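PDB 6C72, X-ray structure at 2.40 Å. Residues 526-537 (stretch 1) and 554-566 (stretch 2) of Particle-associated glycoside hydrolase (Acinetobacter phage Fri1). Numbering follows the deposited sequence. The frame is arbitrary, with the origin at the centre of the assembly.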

# COMPACT_ATOMS: atom_id res chain seq x y z
N SER A 526 -23.94 -56.71 -1.71
CA SER A 526 -22.71 -57.47 -1.79
C SER A 526 -22.07 -57.64 -0.41
O SER A 526 -22.19 -56.77 0.46
N LYS A 527 -21.45 -58.79 -0.20
CA LYS A 527 -20.70 -59.06 1.03
C LYS A 527 -19.42 -59.76 0.63
O LYS A 527 -19.43 -60.92 0.22
N ALA A 528 -18.30 -59.06 0.80
CA ALA A 528 -17.01 -59.62 0.41
C ALA A 528 -15.92 -58.79 1.05
O ALA A 528 -16.07 -57.58 1.25
N TYR A 529 -14.83 -59.47 1.40
CA TYR A 529 -13.57 -58.82 1.74
C TYR A 529 -12.49 -59.78 1.26
O TYR A 529 -12.21 -60.80 1.91
N VAL A 530 -11.93 -59.49 0.10
CA VAL A 530 -11.02 -60.37 -0.61
C VAL A 530 -9.72 -59.62 -0.84
O VAL A 530 -9.74 -58.47 -1.29
N GLU A 531 -8.60 -60.26 -0.52
CA GLU A 531 -7.29 -59.70 -0.78
C GLU A 531 -6.61 -60.51 -1.89
O GLU A 531 -6.52 -61.74 -1.79
N LEU A 532 -6.18 -59.83 -2.94
CA LEU A 532 -5.42 -60.43 -4.02
C LEU A 532 -4.02 -59.83 -4.02
O LEU A 532 -3.85 -58.62 -3.82
N PHE A 533 -3.03 -60.68 -4.29
CA PHE A 533 -1.62 -60.31 -4.19
C PHE A 533 -0.90 -60.65 -5.49
O PHE A 533 -1.23 -61.65 -6.14
N VAL A 534 0.02 -59.79 -5.90
CA VAL A 534 0.81 -59.99 -7.11
C VAL A 534 2.24 -59.53 -6.85
O VAL A 534 2.46 -58.50 -6.22
N ASN A 535 3.21 -60.27 -7.38
CA ASN A 535 4.58 -59.79 -7.43
C ASN A 535 5.14 -60.11 -8.81
O ASN A 535 4.93 -61.21 -9.34
N SER A 536 5.80 -59.13 -9.42
CA SER A 536 6.38 -59.30 -10.74
C SER A 536 7.79 -58.75 -10.77
O SER A 536 8.09 -57.73 -10.13
N ASP A 537 8.66 -59.40 -11.54
CA ASP A 537 9.92 -58.78 -11.91
C ASP A 537 9.73 -58.10 -13.26
O ASP A 537 8.63 -57.63 -13.57
N TYR A 554 -23.54 -63.55 -2.59
CA TYR A 554 -23.40 -62.10 -2.74
C TYR A 554 -21.96 -61.64 -2.87
O TYR A 554 -21.69 -60.43 -2.80
N GLY A 555 -21.02 -62.57 -3.06
CA GLY A 555 -19.61 -62.24 -3.13
C GLY A 555 -19.14 -61.86 -4.52
O GLY A 555 -19.93 -61.45 -5.38
N VAL A 556 -17.84 -62.02 -4.74
CA VAL A 556 -17.17 -61.54 -5.94
C VAL A 556 -16.36 -62.69 -6.53
O VAL A 556 -15.91 -63.58 -5.81
N LYS A 557 -16.21 -62.67 -7.84
CA LYS A 557 -15.37 -63.60 -8.57
C LYS A 557 -14.23 -62.83 -9.22
O LYS A 557 -14.41 -61.69 -9.66
N TYR A 558 -13.05 -63.43 -9.24
CA TYR A 558 -11.87 -62.77 -9.78
C TYR A 558 -11.10 -63.74 -10.65
O TYR A 558 -11.15 -64.95 -10.44
N SER A 559 -10.38 -63.20 -11.62
CA SER A 559 -9.61 -64.00 -12.56
C SER A 559 -8.46 -63.17 -13.08
O SER A 559 -8.63 -61.99 -13.41
N TRP A 560 -7.29 -63.79 -13.15
CA TRP A 560 -6.08 -63.17 -13.66
C TRP A 560 -5.78 -63.73 -15.04
O TRP A 560 -5.89 -64.94 -15.27
N SER A 561 -5.41 -62.84 -15.95
CA SER A 561 -4.84 -63.21 -17.24
C SER A 561 -3.53 -62.44 -17.34
O SER A 561 -3.52 -61.26 -17.68
N GLY A 562 -2.43 -63.11 -17.01
CA GLY A 562 -1.18 -62.39 -16.84
C GLY A 562 -1.33 -61.40 -15.69
O GLY A 562 -1.69 -61.75 -14.57
N ARG A 563 -1.10 -60.12 -15.99
CA ARG A 563 -1.16 -59.05 -15.00
C ARG A 563 -2.48 -58.29 -15.04
O ARG A 563 -2.61 -57.26 -14.36
N THR A 564 -3.45 -58.74 -15.82
CA THR A 564 -4.75 -58.10 -15.93
C THR A 564 -5.78 -58.82 -15.08
O THR A 564 -6.03 -60.01 -15.28
N LEU A 565 -6.42 -58.08 -14.17
CA LEU A 565 -7.42 -58.63 -13.27
C LEU A 565 -8.82 -58.41 -13.83
O LEU A 565 -9.13 -57.31 -14.28
N SER A 566 -9.65 -59.45 -13.79
CA SER A 566 -11.05 -59.36 -14.17
C SER A 566 -11.92 -59.75 -12.99
O SER A 566 -11.59 -60.68 -12.24

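The two stretches run in nearly the same direction, with 18° between strands 528-536 and 556-561. Their axes come no closer than 9.0 Å. At that spacing the strands do not pair through their backbones, and side chains fill the gap between them. Together the two stretches bury 583 Å².

The backbones are closest at the start. Ser526 (chi1 p) points sideways, and its OG is hydrogen-bonded elsewhere in the structure. Its CA lies 3.3 Å from Tyr554 O, a CA-H...O contact. The same carbonyl accepts the one hydrogen bond between the stretches, from Lys527 N to Tyr554 O at 3.1 Å and 161°. The Lys527 side chain also leaves sideways, with chi1 m and the last two torsions t. This extended end brings Lys527 NZ to 3.9 Å from Tyr554 CD2, oblique to the ring. Tyr554 itself is m and points toward stretch 1.

From Ala528 the chain is a strand, and alternate residues face stretch 2. Ala528 CB sits 4.3 Å from Gly555 CA and 4.2 Å from Val556 CG1. The backbones are still close here, with Ala528 CA 5.1 Å from Gly555 CA. Tyr529 points away and makes no contact.

Val530 (t) points in. Its CG2 meets Val556 CG1 at 3.9 Å, and its CG1 meets Tyr558 CE2 at 3.9 Å. Val556 and Tyr558 both adopt p. Glu531 is out of reach, and its carboxylate is hydrogen-bonded elsewhere in the structure.

Leu532 is the centre of the packing and has the largest covered area, 91 Å². Its rotamer is m, t. Leu532 CD2 lies over one face of the Tyr558 ring, 3.7 Å from the centroid and 11° off the normal, in a CH-pi contact. Leu532 CD1 lies 3.7 Å from Leu565 CD1 and 4.0 Å from Trp560 NE1, and it also stays close to Tyr558, 3.9 Å from Tyr558 CG. Leu565 (t, p) reaches this site from the second strand of stretch 2, which follows the type II' turn from Ser561 to Thr564. Phe533 points away.

Val534 (t) points in and touches the far end of the indole. Its CG2 is 3.4 Å from Trp560 CH2, a tight apolar contact, oblique to the ring. Trp560 is m, with chi2 at 100°. Asn535 is out of reach.

Ser536 (m) closes the series. Its OG lies 4.0 Å from Arg563 CD, with no hydrogen bond between them. Both residues have polar partners elsewhere in the structure. Asp537 is out of reach. No side-chain hydrogen bond or salt bridge joins the stretches, so the strand interface is mainly apolar.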

# COMPACT_ATOMS: atom_id res chain seq x y z
CB SER A 526 -21.74 -56.78 -2.75
OG SER A 526 -21.68 -55.42 -2.47
CB LYS A 527 -21.49 -59.92 2.02
CG LYS A 527 -22.54 -59.19 2.82
CD LYS A 527 -23.89 -59.42 2.22
CE LYS A 527 -25.00 -58.70 2.98
NZ LYS A 527 -26.25 -58.95 2.17
CB ALA A 528 -16.84 -59.63 -1.12
CB TYR A 529 -13.45 -58.50 3.22
CG TYR A 529 -12.33 -57.53 3.52
CD1 TYR A 529 -11.00 -57.89 3.35
CD2 TYR A 529 -12.61 -56.25 4.01
CE1 TYR A 529 -9.97 -57.01 3.62
CE2 TYR A 529 -11.58 -55.35 4.30
CZ TYR A 529 -10.26 -55.74 4.10
OH TYR A 529 -9.22 -54.86 4.38
CB VAL A 530 -11.64 -60.84 -1.94
CG1 VAL A 530 -10.62 -61.61 -2.78
CG2 VAL A 530 -12.87 -61.68 -1.67
CB GLU A 531 -6.44 -59.67 0.49
CG GLU A 531 -6.95 -58.68 1.53
CD GLU A 531 -6.21 -58.75 2.86
OE1 GLU A 531 -5.62 -59.81 3.18
OE2 GLU A 531 -6.19 -57.73 3.58
CB LEU A 532 -6.11 -60.19 -5.38
CG LEU A 532 -7.57 -60.63 -5.56
CD1 LEU A 532 -8.01 -60.43 -6.98
CD2 LEU A 532 -7.78 -62.09 -5.14
CB PHE A 533 -0.94 -61.06 -3.02
CG PHE A 533 -1.61 -60.84 -1.70
CD1 PHE A 533 -2.75 -61.55 -1.36
CD2 PHE A 533 -1.11 -59.91 -0.80
CE1 PHE A 533 -3.36 -61.34 -0.14
CE2 PHE A 533 -1.72 -59.69 0.42
CZ PHE A 533 -2.84 -60.40 0.76
CB VAL A 534 0.23 -59.20 -8.30
CG1 VAL A 534 0.87 -59.66 -9.60
CG2 VAL A 534 -1.25 -59.35 -8.38
CB ASN A 535 5.45 -60.42 -6.34
CG ASN A 535 6.70 -59.59 -6.03
OD1 ASN A 535 7.67 -60.10 -5.46
ND2 ASN A 535 6.67 -58.32 -6.39
CB SER A 536 5.56 -58.59 -11.81
OG SER A 536 4.22 -59.02 -11.77
CB ASP A 537 11.05 -59.81 -11.93
CG ASP A 537 10.76 -60.98 -12.86
OD1 ASP A 537 9.88 -60.86 -13.75
OD2 ASP A 537 11.42 -62.02 -12.70
CB TYR A 554 -24.06 -61.39 -1.55
CG TYR A 554 -25.52 -61.73 -1.38
CD1 TYR A 554 -26.39 -61.70 -2.46
CD2 TYR A 554 -26.01 -62.10 -0.13
CE1 TYR A 554 -27.74 -62.01 -2.31
CE2 TYR A 554 -27.35 -62.42 0.04
CZ TYR A 554 -28.21 -62.36 -1.06
OH TYR A 554 -29.54 -62.68 -0.89
CB VAL A 556 -16.25 -60.32 -5.64
CG1 VAL A 556 -15.08 -60.73 -4.77
CG2 VAL A 556 -15.77 -59.65 -6.92
CB LYS A 557 -16.18 -64.37 -9.63
CG LYS A 557 -17.21 -65.31 -9.02
CD LYS A 557 -18.48 -65.46 -9.87
CE LYS A 557 -18.29 -66.25 -11.16
NZ LYS A 557 -19.62 -66.73 -11.73
CB TYR A 558 -10.98 -62.22 -8.66
CG TYR A 558 -10.69 -63.24 -7.59
CD1 TYR A 558 -9.61 -64.10 -7.69
CD2 TYR A 558 -11.51 -63.35 -6.47
CE1 TYR A 558 -9.35 -65.03 -6.73
CE2 TYR A 558 -11.25 -64.28 -5.49
CZ TYR A 558 -10.17 -65.12 -5.64
OH TYR A 558 -9.91 -66.06 -4.69
CB SER A 559 -10.47 -64.49 -13.72
OG SER A 559 -9.67 -65.05 -14.74
CB TRP A 560 -4.88 -63.42 -12.73
CG TRP A 560 -4.91 -62.64 -11.45
CD1 TRP A 560 -5.30 -63.10 -10.22
CD2 TRP A 560 -4.53 -61.28 -11.28
NE1 TRP A 560 -5.20 -62.09 -9.30
CE2 TRP A 560 -4.73 -60.96 -9.91
CE3 TRP A 560 -4.04 -60.28 -12.14
CZ2 TRP A 560 -4.46 -59.70 -9.40
CZ3 TRP A 560 -3.77 -59.02 -11.61
CH2 TRP A 560 -3.98 -58.74 -10.26
CB SER A 561 -5.78 -62.86 -18.38
OG SER A 561 -5.17 -63.11 -19.63
CB ARG A 563 0.02 -58.11 -15.20
CG ARG A 563 1.29 -58.61 -14.55
CD ARG A 563 2.54 -58.13 -15.26
NE ARG A 563 2.42 -56.73 -15.64
CZ ARG A 563 2.51 -56.26 -16.87
NH1 ARG A 563 2.75 -57.07 -17.90
NH2 ARG A 563 2.35 -54.96 -17.07
CB THR A 564 -5.19 -58.05 -17.39
OG1 THR A 564 -4.27 -57.23 -18.12
CG2 THR A 564 -6.60 -57.50 -17.54
CB LEU A 565 -7.31 -57.99 -11.89
CG LEU A 565 -8.46 -58.30 -10.93
CD1 LEU A 565 -8.53 -59.79 -10.62
CD2 LEU A 565 -8.29 -57.49 -9.65
CB SER A 566 -11.37 -60.26 -15.36
OG SER A 566 -10.66 -59.82 -16.51